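Local atomic coordinates of carbon monoxide oxidation system transcription regulator CooA-1 (PDB entry 2HKX), a protein that senses carbon monoxide through a bound heme and, as a Crp-family transcription regulator, probably binds DNA. Residues Q4-D9 with I72-D77; T10-V15 with V49-S54; D139-L144 with L189-K194; Q161-E166 with L206-L211. The protein carries 2 engineered substitutions. All coordinates share one frame; numbering follows the deposited sequence.

Contact 1: Q4-D9 with I72-D77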
loop_
_atom_site.group_PDB
_atom_site.type_symbol
_atom_site.label_atom_id
_atom_site.label_comp_id
_atom_site.label_asym_id
_atom_site.label_seq_id
_atom_site.Cartn_x
_atom_site.Cartn_y
_atom_site.Cartn_z
ATOM N N GLN A 4 2.589 -6.872 -4.795
ATOM C CA GLN A 4 1.713 -6.448 -5.873
ATOM C C GLN A 4 0.735 -7.554 -6.286
ATOM O O GLN A 4 -0.274 -7.280 -6.938
ATOM C CB GLN A 4 2.572 -5.995 -7.067
ATOM C CG GLN A 4 3.087 -4.548 -6.937
ATOM C CD GLN A 4 4.255 -4.244 -7.837
ATOM O OE1 GLN A 4 5.357 -4.762 -7.639
ATOM N NE2 GLN A 4 4.034 -3.390 -8.819
ATOM N N MET A 5 1.031 -8.795 -5.893
ATOM C CA MET A 5 0.201 -9.948 -6.253
ATOM C C MET A 5 -0.786 -10.344 -5.148
ATOM O O MET A 5 -1.772 -11.052 -5.407
ATOM C CB MET A 5 1.072 -11.142 -6.687
ATOM C CG MET A 5 1.685 -11.944 -5.553
ATOM S SD MET A 5 1.376 -13.711 -5.766
ATOM C CE MET A 5 1.221 -14.258 -4.060
ATOM N N ARG A 6 -0.519 -9.886 -3.924
ATOM C CA ARG A 6 -1.359 -10.189 -2.764
ATOM C C ARG A 6 -1.133 -9.177 -1.649
ATOM O O ARG A 6 -0.021 -9.046 -1.133
ATOM C CB ARG A 6 -1.111 -11.617 -2.253
ATOM C CG ARG A 6 -2.279 -12.564 -2.445
ATOM C CD ARG A 6 -3.427 -12.149 -1.524
ATOM N NE ARG A 6 -4.513 -13.120 -1.470
ATOM C CZ ARG A 6 -5.542 -13.042 -0.628
ATOM N NH1 ARG A 6 -5.623 -12.038 0.240
ATOM N NH2 ARG A 6 -6.490 -13.971 -0.652
ATOM N N LEU A 7 -2.202 -8.474 -1.280
ATOM C CA LEU A 7 -2.134 -7.362 -0.323
ATOM C C LEU A 7 -2.055 -7.777 1.148
ATOM O O LEU A 7 -1.012 -7.647 1.794
ATOM C CB LEU A 7 -3.341 -6.425 -0.501
ATOM C CG LEU A 7 -3.297 -5.341 -1.576
ATOM C CD1 LEU A 7 -4.444 -4.368 -1.362
ATOM C CD2 LEU A 7 -1.965 -4.606 -1.562
ATOM N N THR A 8 -3.180 -8.247 1.668
ATOM C CA THR A 8 -3.354 -8.506 3.091
ATOM C C THR A 8 -4.083 -9.830 3.249
ATOM O O THR A 8 -4.973 -10.146 2.456
ATOM C CB THR A 8 -4.202 -7.385 3.783
ATOM O OG1 THR A 8 -5.363 -7.093 2.997
ATOM C CG2 THR A 8 -3.404 -6.095 3.963
ATOM N N ASP A 9 -3.690 -10.603 4.261
ATOM C CA ASP A 9 -4.418 -11.812 4.663
ATOM C C ASP A 9 -5.713 -11.477 5.415
ATOM O O ASP A 9 -6.406 -12.381 5.899
ATOM C CB ASP A 9 -3.526 -12.711 5.533
ATOM C CG ASP A 9 -3.013 -13.944 4.791
ATOM O OD1 ASP A 9 -2.104 -13.822 3.940
ATOM O OD2 ASP A 9 -3.510 -15.050 5.081
ATOM N N ILE A 72 -2.927 -6.382 -6.988
ATOM C CA ILE A 72 -4.028 -7.281 -7.315
ATOM C C ILE A 72 -4.937 -7.349 -6.084
ATOM O O ILE A 72 -4.460 -7.536 -4.970
ATOM C CB ILE A 72 -3.537 -8.695 -7.685
ATOM C CG1 ILE A 72 -2.569 -8.660 -8.885
ATOM C CG2 ILE A 72 -4.706 -9.606 -7.997
ATOM C CD1 ILE A 72 -3.022 -7.711 -10.005
ATOM N N LEU A 73 -6.243 -7.143 -6.288
ATOM C CA LEU A 73 -7.210 -7.191 -5.184
ATOM C C LEU A 73 -7.948 -8.507 -5.275
ATOM O O LEU A 73 -8.411 -8.884 -6.354
ATOM C CB LEU A 73 -8.192 -6.022 -5.222
ATOM C CG LEU A 73 -7.560 -4.624 -5.288
ATOM C CD1 LEU A 73 -8.663 -3.556 -5.415
ATOM C CD2 LEU A 73 -6.661 -4.372 -4.096
ATOM N N GLU A 74 -8.002 -9.201 -4.140
ATOM C CA GLU A 74 -8.688 -10.482 -3.999
ATOM C C GLU A 74 -9.976 -10.314 -3.184
ATOM O O GLU A 74 -10.233 -9.245 -2.637
ATOM C CB GLU A 74 -7.755 -11.468 -3.295
ATOM C CG GLU A 74 -6.421 -11.700 -3.979
ATOM C CD GLU A 74 -6.503 -12.696 -5.133
ATOM O OE1 GLU A 74 -7.565 -13.338 -5.305
ATOM O OE2 GLU A 74 -5.510 -12.841 -5.877
ATOM N N ALA A 75 -10.782 -11.368 -3.088
ATOM C CA ALA A 75 -11.997 -11.340 -2.266
ATOM C C ALA A 75 -11.683 -10.938 -0.815
ATOM O O ALA A 75 -10.803 -11.519 -0.172
ATOM C CB ALA A 75 -12.698 -12.694 -2.305
ATOM N N GLY A 76 -12.407 -9.949 -0.304
ATOM C CA GLY A 76 -12.115 -9.381 1.014
ATOM C C GLY A 76 -11.453 -8.011 0.946
ATOM O O GLY A 76 -11.691 -7.166 1.798
ATOM N N ASP A 77 -10.632 -7.784 -0.078
ATOM C CA ASP A 77 -9.885 -6.532 -0.211
ATOM C C ASP A 77 -10.788 -5.380 -0.577
ATOM O O ASP A 77 -11.851 -5.578 -1.129
ATOM C CB ASP A 77 -8.750 -6.654 -1.232
ATOM C CG ASP A 77 -7.661 -7.627 -0.784
ATOM O OD1 ASP A 77 -6.988 -8.183 -1.664
ATOM O OD2 ASP A 77 -7.487 -7.840 0.441
HETATM O O HOH W 1 -7.343 -5.447 1.658
#
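A water joins Thr-8 to Asp-77, lying 2.9 Å from Thr-8 OG1 and donating to Asp-77 OD2 at 2.7 Å. Asp-77 closes a type II beta turn, Glu-74 to Asp-77, at the end region of the strand carrying Ile-72 and Leu-73 in the cyclic-nucleotide-binding-type beta domain. Its other oxygen folds back: Asp-77 OD1 accepts from Glu-74 N at 2.9 Å in a nearly straight bond, on the anti side of the carboxylate and 32° out of its plane. The carboxylate therefore grips both the turn and, through water, the N-terminal segment. Gly-76 takes the positive phi that such a turn favours. At the far end Ile-72 N gives a weak, bent bond to Gln-4 O at 2.8 Å.

Arg-6 crosses Glu-74 at about a right angle, with one face of its guanidinium over Glu-74 CG, off centre. Glu-74 bends at chi2 (-81°), which lays its carboxylate within 15° of the guanidinium plane; its OE2 forms a salt bridge with Arg-56 of strand 56-63. Arg-6 is near that oxygen as an opposite charge, with no N-H directed at it. Leu-7 points toward the strand and touches helix 111-137, its CD1 meeting Leu-73 CD2 at 3.5 Å.

Contact 2: T10-V15 with V49-S54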
loop_
_atom_site.group_PDB
_atom_site.type_symbol
_atom_site.label_atom_id
_atom_site.label_comp_id
_atom_site.label_asym_id
_atom_site.label_seq_id
_atom_site.Cartn_x
_atom_site.Cartn_y
_atom_site.Cartn_z
ATOM N N THR A 10 -6.044 -10.187 5.494
ATOM C CA THR A 10 -7.164 -9.692 6.316
ATOM C C THR A 10 -8.545 -10.125 5.802
ATOM O O THR A 10 -8.800 -10.095 4.595
ATOM C CB THR A 10 -7.118 -8.151 6.480
ATOM O OG1 THR A 10 -5.755 -7.708 6.555
ATOM C CG2 THR A 10 -7.854 -7.725 7.753
ATOM N N ASN A 11 -9.425 -10.498 6.736
ATOM C CA ASN A 11 -10.725 -11.128 6.443
ATOM C C ASN A 11 -11.943 -10.202 6.572
ATOM O O ASN A 11 -12.691 -10.268 7.559
ATOM C CB ASN A 11 -10.933 -12.355 7.346
ATOM C CG ASN A 11 -10.236 -13.604 6.826
ATOM O OD1 ASN A 11 -9.236 -13.531 6.105
ATOM N ND2 ASN A 11 -10.764 -14.764 7.201
ATOM N N LEU A 12 -12.151 -9.367 5.557
ATOM C CA LEU A 12 -13.238 -8.387 5.564
ATOM C C LEU A 12 -14.563 -8.974 5.063
ATOM O O LEU A 12 -15.566 -8.265 4.985
ATOM C CB LEU A 12 -12.847 -7.183 4.700
ATOM C CG LEU A 12 -13.136 -5.734 5.118
ATOM C CD1 LEU A 12 -12.880 -4.827 3.923
ATOM C CD2 LEU A 12 -14.536 -5.501 5.672
ATOM N N LEU A 13 -14.561 -10.258 4.712
ATOM C CA LEU A 13 -15.783 -10.938 4.270
ATOM C C LEU A 13 -16.514 -11.632 5.418
ATOM O O LEU A 13 -17.737 -11.527 5.523
ATOM C CB LEU A 13 -15.495 -11.934 3.139
ATOM C CG LEU A 13 -15.304 -11.435 1.701
ATOM C CD1 LEU A 13 -15.202 -12.634 0.762
ATOM C CD2 LEU A 13 -16.425 -10.490 1.249
ATOM N N GLU A 14 -15.761 -12.335 6.268
ATOM C CA GLU A 14 -16.310 -12.993 7.465
ATOM C C GLU A 14 -17.013 -11.994 8.374
ATOM O O GLU A 14 -17.930 -12.353 9.117
ATOM C CB GLU A 14 -15.207 -13.708 8.256
ATOM C CG GLU A 14 -14.909 -15.131 7.798
ATOM C CD GLU A 14 -14.199 -15.191 6.457
ATOM O OE1 GLU A 14 -13.309 -14.347 6.201
ATOM O OE2 GLU A 14 -14.533 -16.090 5.657
ATOM N N VAL A 15 -16.559 -10.744 8.304
ATOM C CA VAL A 15 -17.126 -9.639 9.063
ATOM C C VAL A 15 -18.487 -9.243 8.485
ATOM O O VAL A 15 -19.500 -9.263 9.192
ATOM C CB VAL A 15 -16.161 -8.424 9.072
ATOM C CG1 VAL A 15 -16.779 -7.243 9.793
ATOM C CG2 VAL A 15 -14.836 -8.802 9.722
ATOM N N VAL A 49 -16.342 3.699 -2.456
ATOM C CA VAL A 49 -15.523 2.654 -1.854
ATOM C C VAL A 49 -16.124 1.298 -2.235
ATOM O O VAL A 49 -17.342 1.127 -2.240
ATOM C CB VAL A 49 -15.411 2.801 -0.325
ATOM C CG1 VAL A 49 -14.687 1.606 0.288
ATOM C CG2 VAL A 49 -14.688 4.091 0.027
ATOM N N PHE A 50 -15.268 0.342 -2.589
ATOM C CA PHE A 50 -15.760 -0.953 -2.996
ATOM C C PHE A 50 -14.928 -2.078 -2.401
ATOM O O PHE A 50 -13.728 -1.919 -2.126
ATOM C CB PHE A 50 -15.833 -1.060 -4.537
ATOM C CG PHE A 50 -14.473 -1.155 -5.224
ATOM C CD1 PHE A 50 -13.887 -2.389 -5.463
ATOM C CD2 PHE A 50 -13.802 0.000 -5.641
ATOM C CE1 PHE A 50 -12.620 -2.479 -6.108
ATOM C CE2 PHE A 50 -12.548 -0.060 -6.285
ATOM C CZ PHE A 50 -11.950 -1.299 -6.521
ATOM N N LEU A 51 -15.572 -3.220 -2.194
ATOM C CA LEU A 51 -14.806 -4.429 -1.907
ATOM C C LEU A 51 -15.135 -5.557 -2.855
ATOM O O LEU A 51 -16.262 -5.677 -3.303
ATOM C CB LEU A 51 -14.920 -4.883 -0.446
ATOM C CG LEU A 51 -16.230 -5.270 0.185
ATOM C CD1 LEU A 51 -15.945 -6.436 1.086
ATOM C CD2 LEU A 51 -16.738 -4.090 0.974
ATOM N N VAL A 52 -14.110 -6.346 -3.172
ATOM C CA VAL A 52 -14.237 -7.526 -4.007
ATOM C C VAL A 52 -14.945 -8.605 -3.190
ATOM O O VAL A 52 -14.467 -9.019 -2.124
ATOM C CB VAL A 52 -12.838 -7.991 -4.530
ATOM C CG1 VAL A 52 -12.976 -8.956 -5.704
ATOM C CG2 VAL A 52 -12.047 -6.786 -4.964
ATOM N N LYS A 53 -16.126 -8.996 -3.662
ATOM C CA LYS A 53 -16.901 -10.065 -3.036
ATOM C C LYS A 53 -16.362 -11.392 -3.565
ATOM O O LYS A 53 -16.146 -12.346 -2.811
ATOM C CB LYS A 53 -18.397 -9.895 -3.336
ATOM C CG LYS A 53 -19.306 -11.000 -2.793
ATOM C CD LYS A 53 -20.768 -10.683 -3.041
ATOM C CE LYS A 53 -21.681 -11.865 -2.699
ATOM N NZ LYS A 53 -23.095 -11.574 -3.087
ATOM N N SER A 54 -16.128 -11.439 -4.870
ATOM C CA SER A 54 -15.567 -12.627 -5.491
ATOM C C SER A 54 -14.761 -12.259 -6.720
ATOM O O SER A 54 -15.049 -11.264 -7.390
ATOM C CB SER A 54 -16.656 -13.660 -5.821
ATOM O OG SER A 54 -17.474 -13.244 -6.899
#
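The flat groups that meet a side chain across this contact are two successive peptide carbonyls, those of Val-52 and Lys-53, and both are approached by Leu-13. Leu-13 CD1 comes to 3.7 Å from Lys-53 O, while Leu-13 CD2 is 4.2 Å from Val-52 O; no hydrogen bond crosses between the segments. The ring of Phe-50 belongs to the other side of the strand, where it meets the ring of Tyr-40 with the planes at about 35° and touches Ile-95 and Tyr-97.

Leu-13 thus straddles the chain at Val-52 and Lys-53 with its two branches. CG stands beside the backbone N (chi1 -79°), which carries both methyls from the short, weakly bonded helix about 12-15 to the chain at 51-53. Leu-13 CD2 also reaches Leu-51 CD1 at 4.1 Å, the two side chains meeting at a slant. Leu-51 points toward the helix with CG wedged between its own N and carbonyl carbon (chi1 61°), and its CD1 methyl is shared: Leu-12 CD1 lies 4.5 Å away, a looser touch. Leu-12 further packs on Ile-78 and on Phe-113 of helix 111-137, and its side chain is about 7 Å from the bound heme. The extended Lys-53 chain ends in a salt bridge with Glu-30.

At Lys-53 and Ser-54, which both face Thr-94, the strand makes a classic beta bulge and turns a corner between sheets. A short N-terminal helix laid on such a strand is consistent with the beta-roll domain of Crp-type regulators.

Contact 3: D139-L144 with L189-K194; sequences DARLRL and LNDFKK
Arg-141 and Asp-191 meet between neighbouring helices, their chains crossing at about a right angle while the guanidinium and carboxylate planes stay within 6° of each other. Arg-141 NH2 meets Asp-191 OD1 at 3.5 Å in a salt bridge made at the guanidinium edge. Arg-141 leaves its helix with CG anti to the backbone N (chi1 178°) and then bends at chi3, which brings Arg-141 NH1 to Asp-139 OD2 as well, a long salt bridge at 3.9 Å. Asp-139 is also the N-cap of helix 140-155, its OD1 accepting from Leu-142 N at 3.0 Å.

Helices 140-144 and 189-194 cross at -69°, their axes 11.4 Å apart. The second ends helix 182-194, which with helix 171-178 makes the helix-turn-helix of the Crp-like DNA-binding domain and is probably its recognition helix.

Beneath the charges the Phe-192 ring stands almost perpendicular to the Arg-141 guanidinium. At the ring edge Phe-192 CZ faces Arg-141 O at 3.8 Å. Phe-192 CE2 lies 3.7 Å from Leu-144 CD2, the two side chains sliding past each other in opposite directions. Replacing Phe-192 by alanine would remove this ring and is likely to open a gap beside Leu-144 and the Arg-141 carbonyl, weakening the apolar tie between the helices. The same Leu-144 CD2 methyl continues to Leu-189 CD1 at 3.6 Å, where the two leucines cross nearly at right angles.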
loop_
_atom_site.group_PDB
_atom_site.type_symbol
_atom_site.label_atom_id
_atom_site.label_comp_id
_atom_site.label_asym_id
_atom_site.label_seq_id
_atom_site.Cartn_x
_atom_site.Cartn_y
_atom_site.Cartn_z
ATOM N N ASP A 139 17.885 -3.204 -9.866
ATOM C CA ASP A 139 17.670 -3.590 -11.257
ATOM C C ASP A 139 16.552 -4.621 -11.326
ATOM O O ASP A 139 16.045 -5.050 -10.278
ATOM C CB ASP A 139 18.974 -4.061 -11.933
ATOM C CG ASP A 139 19.609 -5.283 -11.264
ATOM O OD1 ASP A 139 19.022 -5.871 -10.343
ATOM O OD2 ASP A 139 20.737 -5.662 -11.659
ATOM N N ALA A 140 16.172 -5.042 -12.535
ATOM C CA ALA A 140 14.994 -5.888 -12.666
ATOM C C ALA A 140 15.190 -7.213 -11.948
ATOM O O ALA A 140 14.243 -7.796 -11.444
ATOM C CB ALA A 140 14.639 -6.114 -14.150
ATOM N N ARG A 141 16.439 -7.664 -11.924
ATOM C CA ARG A 141 16.855 -8.932 -11.353
ATOM C C ARG A 141 16.658 -8.934 -9.838
ATOM O O ARG A 141 16.075 -9.851 -9.280
ATOM C CB ARG A 141 18.339 -9.134 -11.672
ATOM C CG ARG A 141 18.958 -10.405 -11.089
ATOM C CD ARG A 141 20.446 -10.508 -11.436
ATOM N NE ARG A 141 20.650 -11.041 -12.782
ATOM C CZ ARG A 141 20.808 -10.291 -13.869
ATOM N NH1 ARG A 141 20.786 -8.962 -13.770
ATOM N NH2 ARG A 141 20.983 -10.874 -15.058
ATOM N N LEU A 142 17.184 -7.899 -9.191
ATOM C CA LEU A 142 16.952 -7.636 -7.782
ATOM C C LEU A 142 15.492 -7.419 -7.447
ATOM O O LEU A 142 15.056 -7.900 -6.414
ATOM C CB LEU A 142 17.795 -6.470 -7.274
ATOM C CG LEU A 142 19.136 -6.819 -6.634
ATOM C CD1 LEU A 142 19.852 -7.967 -7.298
ATOM C CD2 LEU A 142 20.043 -5.609 -6.664
ATOM N N ARG A 143 14.722 -6.735 -8.301
ATOM C CA ARG A 143 13.278 -6.512 -7.981
ATOM C C ARG A 143 12.527 -7.817 -8.039
ATOM O O ARG A 143 11.619 -8.036 -7.254
ATOM C CB ARG A 143 12.590 -5.445 -8.864
ATOM C CG ARG A 143 13.344 -4.137 -8.782
ATOM C CD ARG A 143 12.617 -2.965 -9.381
ATOM N NE ARG A 143 12.266 -3.128 -10.793
ATOM C CZ ARG A 143 12.887 -2.522 -11.788
ATOM N NH1 ARG A 143 13.941 -1.760 -11.531
ATOM N NH2 ARG A 143 12.471 -2.695 -13.032
ATOM N N LEU A 144 12.923 -8.681 -8.965
ATOM C CA LEU A 144 12.306 -10.004 -9.081
ATOM C C LEU A 144 12.671 -10.864 -7.897
ATOM O O LEU A 144 11.807 -11.507 -7.334
ATOM C CB LEU A 144 12.707 -10.726 -10.373
ATOM C CG LEU A 144 12.139 -12.140 -10.558
ATOM C CD1 LEU A 144 10.570 -12.144 -10.531
ATOM C CD2 LEU A 144 12.673 -12.850 -11.822
ATOM N N LEU A 189 14.195 -15.579 -14.672
ATOM C CA LEU A 189 13.747 -16.868 -14.089
ATOM C C LEU A 189 14.671 -18.032 -14.472
ATOM O O LEU A 189 14.977 -18.906 -13.652
ATOM C CB LEU A 189 12.305 -17.200 -14.547
ATOM C CG LEU A 189 11.078 -16.905 -13.668
ATOM C CD1 LEU A 189 11.384 -16.158 -12.410
ATOM C CD2 LEU A 189 9.956 -16.251 -14.430
ATOM N N ASN A 190 15.066 -18.068 -15.732
ATOM C CA ASN A 190 16.048 -19.055 -16.222
ATOM C C ASN A 190 17.427 -18.981 -15.542
ATOM O O ASN A 190 18.021 -20.005 -15.218
ATOM C CB ASN A 190 16.228 -18.887 -17.710
ATOM C CG ASN A 190 15.814 -20.105 -18.485
ATOM O OD1 ASN A 190 16.605 -21.054 -18.670
ATOM N ND2 ASN A 190 14.578 -20.083 -18.980
ATOM N N ASP A 191 17.920 -17.764 -15.337
ATOM C CA ASP A 191 19.142 -17.539 -14.586
ATOM C C ASP A 191 18.988 -18.135 -13.199
ATOM O O ASP A 191 19.868 -18.854 -12.739
ATOM C CB ASP A 191 19.450 -16.040 -14.456
ATOM C CG ASP A 191 19.796 -15.369 -15.788
ATOM O OD1 ASP A 191 19.824 -14.130 -15.797
ATOM O OD2 ASP A 191 20.054 -16.034 -16.819
ATOM N N PHE A 192 17.861 -17.855 -12.539
ATOM C CA PHE A 192 17.604 -18.404 -11.205
ATOM C C PHE A 192 17.537 -19.942 -11.210
ATOM O O PHE A 192 18.033 -20.578 -10.284
ATOM C CB PHE A 192 16.356 -17.784 -10.551
ATOM C CG PHE A 192 16.517 -16.318 -10.161
ATOM C CD1 PHE A 192 17.742 -15.819 -9.725
ATOM C CD2 PHE A 192 15.427 -15.444 -10.210
ATOM C CE1 PHE A 192 17.876 -14.439 -9.347
ATOM C CE2 PHE A 192 15.559 -14.073 -9.850
ATOM C CZ PHE A 192 16.780 -13.576 -9.420
ATOM N N LYS A 193 16.908 -20.505 -12.237
ATOM C CA LYS A 193 16.852 -21.943 -12.460
ATOM C C LYS A 193 18.250 -22.570 -12.566
ATOM O O LYS A 193 18.544 -23.559 -11.895
ATOM C CB LYS A 193 16.043 -22.256 -13.731
ATOM C CG LYS A 193 15.937 -23.742 -14.032
ATOM C CD LYS A 193 15.800 -24.002 -15.521
ATOM C CE LYS A 193 16.631 -25.211 -15.907
ATOM N NZ LYS A 193 16.579 -25.494 -17.376
ATOM N N LYS A 194 19.111 -21.972 -13.388
ATOM C CA LYS A 194 20.520 -22.403 -13.494
ATOM C C LYS A 194 21.309 -22.231 -12.193
ATOM O O LYS A 194 22.318 -22.897 -12.002
ATOM C CB LYS A 194 21.222 -21.705 -14.654
ATOM C CG LYS A 194 20.363 -21.653 -15.902
ATOM C CD LYS A 194 21.108 -22.000 -17.135
ATOM C CE LYS A 194 20.830 -21.009 -18.261
ATOM N NZ LYS A 194 21.356 -19.663 -17.885
#

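Contact 4: Q161-E166 with L206-L211; sequences QGIKLE and LLLKDL
Strands 162-166 and 206-208 run antiparallel, their directions 154° apart, with Ile-163/Leu-208 and Leu-165/Leu-206 as hydrogen-bonded pairs and Lys-164/Leu-207 as the non-hydrogen-bonded pair between them. Leu-206 N donates to Leu-165 O at 2.8 Å and Leu-165 N to Leu-206 O at 2.9 Å; Ile-163 and Leu-208 exchange a like pair. Gly-162 lets the chains begin this pairing: a CB would clash with Leu-208 O, and Gly-162 CA makes a C-H...O contact with that oxygen at 3.3 Å.

Ile-163, Leu-165, Leu-206 and Leu-208 share one face. Leu-165 and Leu-208 meet diagonally through their CD1 methyls, 3.5 Å apart, and both rest on helix 140-155. The Ile-163 CD1 methyl is pressed tightly against Leu-211 CD2 at 3.4 Å, tying the strand to the start of helix 211-217, which Asp-210 caps.

Leu-207 lies on the other face with Lys-164. Its CG swings opposite the backbone N (chi1 -155°), spreading the methyls over the Gln-161 turn: Leu-207 CD1 abuts Gln-161 OE1 at 3.1 Å, and Leu-207 CD2 sits 3.4 Å from Gln-161 O. With a serine in place of Leu-207, both methyls would go, and the Gln-161 side chain would probably be freer to turn. Lys-209 reaches Glu-199 in a salt bridge.

Such a small antiparallel sheet, backed by a helix and including hairpin 198-200/205-208, is characteristic of the winged helix-turn-helix domain of Crp-family regulators.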
loop_
_atom_site.group_PDB
_atom_site.type_symbol
_atom_site.label_atom_id
_atom_site.label_comp_id
_atom_site.label_asym_id
_atom_site.label_seq_id
_atom_site.Cartn_x
_atom_site.Cartn_y
_atom_site.Cartn_z
ATOM N N GLN A 161 10.152 -30.536 -1.697
ATOM C CA GLN A 161 11.088 -30.045 -2.719
ATOM C C GLN A 161 11.476 -28.555 -2.527
ATOM O O GLN A 161 12.249 -28.004 -3.328
ATOM C CB GLN A 161 10.515 -30.262 -4.132
ATOM C CG GLN A 161 10.655 -31.688 -4.694
ATOM C CD GLN A 161 10.892 -31.731 -6.212
ATOM O OE1 GLN A 161 10.614 -30.773 -6.931
ATOM N NE2 GLN A 161 11.412 -32.850 -6.699
ATOM N N GLY A 162 10.940 -27.917 -1.482
ATOM C CA GLY A 162 11.196 -26.498 -1.204
ATOM C C GLY A 162 9.947 -25.737 -0.774
ATOM O O GLY A 162 9.228 -26.158 0.130
ATOM N N ILE A 163 9.691 -24.615 -1.433
ATOM C CA ILE A 163 8.511 -23.804 -1.175
ATOM C C ILE A 163 7.745 -23.673 -2.474
ATOM O O ILE A 163 8.295 -23.236 -3.495
ATOM C CB ILE A 163 8.881 -22.379 -0.644
ATOM C CG1 ILE A 163 9.545 -22.465 0.736
ATOM C CG2 ILE A 163 7.643 -21.444 -0.628
ATOM C CD1 ILE A 163 10.480 -21.277 1.022
ATOM N N LYS A 164 6.476 -24.052 -2.436
ATOM C CA LYS A 164 5.623 -23.934 -3.599
ATOM C C LYS A 164 5.034 -22.530 -3.666
ATOM O O LYS A 164 4.400 -22.064 -2.719
ATOM C CB LYS A 164 4.498 -24.963 -3.552
ATOM C CG LYS A 164 3.976 -25.350 -4.925
ATOM C CD LYS A 164 2.456 -25.176 -5.023
ATOM C CE LYS A 164 1.701 -26.426 -4.603
ATOM N NZ LYS A 164 2.139 -26.945 -3.279
ATOM N N LEU A 165 5.231 -21.874 -4.797
ATOM C CA LEU A 165 4.649 -20.563 -5.050
ATOM C C LEU A 165 3.692 -20.569 -6.234
ATOM O O LEU A 165 4.132 -20.511 -7.382
ATOM C CB LEU A 165 5.755 -19.566 -5.354
ATOM C CG LEU A 165 6.468 -18.708 -4.347
ATOM C CD1 LEU A 165 7.353 -17.791 -5.169
ATOM C CD2 LEU A 165 5.422 -17.881 -3.604
ATOM N N GLU A 166 2.393 -20.596 -5.946
ATOM C CA GLU A 166 1.337 -20.459 -6.950
ATOM C C GLU A 166 0.952 -19.003 -7.116
ATOM O O GLU A 166 0.038 -18.499 -6.445
ATOM C CB GLU A 166 0.082 -21.250 -6.542
ATOM C CG GLU A 166 0.292 -22.724 -6.232
ATOM C CD GLU A 166 -0.976 -23.434 -5.744
ATOM O OE1 GLU A 166 -1.003 -24.692 -5.821
ATOM O OE2 GLU A 166 -1.944 -22.755 -5.292
ATOM N N LEU A 206 5.750 -21.655 -9.427
ATOM C CA LEU A 206 7.199 -21.846 -9.279
ATOM C C LEU A 206 7.523 -22.736 -8.089
ATOM O O LEU A 206 6.763 -22.803 -7.125
ATOM C CB LEU A 206 7.875 -20.484 -9.040
ATOM C CG LEU A 206 8.399 -19.536 -10.125
ATOM C CD1 LEU A 206 8.007 -19.889 -11.536
ATOM C CD2 LEU A 206 8.069 -18.061 -9.812
ATOM N N LEU A 207 8.688 -23.372 -8.156
ATOM C CA LEU A 207 9.258 -24.139 -7.060
ATOM C C LEU A 207 10.532 -23.458 -6.593
ATOM O O LEU A 207 11.524 -23.402 -7.348
ATOM C CB LEU A 207 9.635 -25.551 -7.527
ATOM C CG LEU A 207 9.711 -26.715 -6.528
ATOM C CD1 LEU A 207 10.858 -27.661 -6.894
ATOM C CD2 LEU A 207 9.804 -26.293 -5.059
ATOM N N LEU A 208 10.512 -22.980 -5.348
ATOM C CA LEU A 208 11.665 -22.359 -4.742
ATOM C C LEU A 208 12.436 -23.442 -4.026
ATOM O O LEU A 208 12.111 -23.795 -2.890
ATOM C CB LEU A 208 11.251 -21.225 -3.761
ATOM C CG LEU A 208 10.430 -20.076 -4.361
ATOM C CD1 LEU A 208 10.157 -18.919 -3.344
ATOM C CD2 LEU A 208 11.071 -19.529 -5.658
ATOM N N LYS A 209 13.448 -23.977 -4.709
ATOM C CA LYS A 209 14.295 -25.064 -4.182
ATOM C C LYS A 209 15.272 -24.582 -3.106
ATOM O O LYS A 209 15.731 -25.383 -2.272
ATOM C CB LYS A 209 15.102 -25.729 -5.312
ATOM C CG LYS A 209 14.261 -26.316 -6.429
ATOM C CD LYS A 209 15.051 -27.306 -7.286
ATOM C CE LYS A 209 15.980 -26.614 -8.279
ATOM N NZ LYS A 209 16.319 -27.486 -9.453
ATOM N N ASP A 210 15.618 -23.291 -3.152
ATOM C CA ASP A 210 16.633 -22.719 -2.249
ATOM C C ASP A 210 16.320 -21.251 -1.996
ATOM O O ASP A 210 16.800 -20.354 -2.699
ATOM C CB ASP A 210 18.062 -22.916 -2.816
ATOM C CG ASP A 210 19.151 -22.847 -1.741
ATOM O OD1 ASP A 210 20.159 -23.605 -1.850
ATOM O OD2 ASP A 210 19.021 -22.050 -0.784
ATOM N N LEU A 211 15.483 -21.014 -0.994
ATOM C CA LEU A 211 15.105 -19.662 -0.636
ATOM C C LEU A 211 16.256 -18.865 -0.039
ATOM O O LEU A 211 16.335 -17.650 -0.244
ATOM C CB LEU A 211 13.905 -19.667 0.320
ATOM C CG LEU A 211 13.418 -18.349 0.937
ATOM C CD1 LEU A 211 12.786 -17.422 -0.101
ATOM C CD2 LEU A 211 12.446 -18.661 2.034
#

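Contacts 1 and 2 both belong to the N-terminal beta domain. Contact 2 is nested along the chain within the loop closed by contact 1; their centres are 10 Å apart, and they touch directly, Val-52 N and O probably bonding to Asp-77 O and Gly-76 N. Together they lay residues 4-15 along the beta domain. Contacts 3 and 4 follow later and interleave within the DNA-binding domain, centres 14 Å apart; contact 3 uses the start of helix 140-155, and the sheet of contact 4 packs on that helix. Contact 2 lies about 34 Å, centre to centre, from contact 3. Contact 1 sits closer, its nearest atoms about 5 Å from contact 4, so the N-terminal segment runs between the heme-binding and DNA-binding parts.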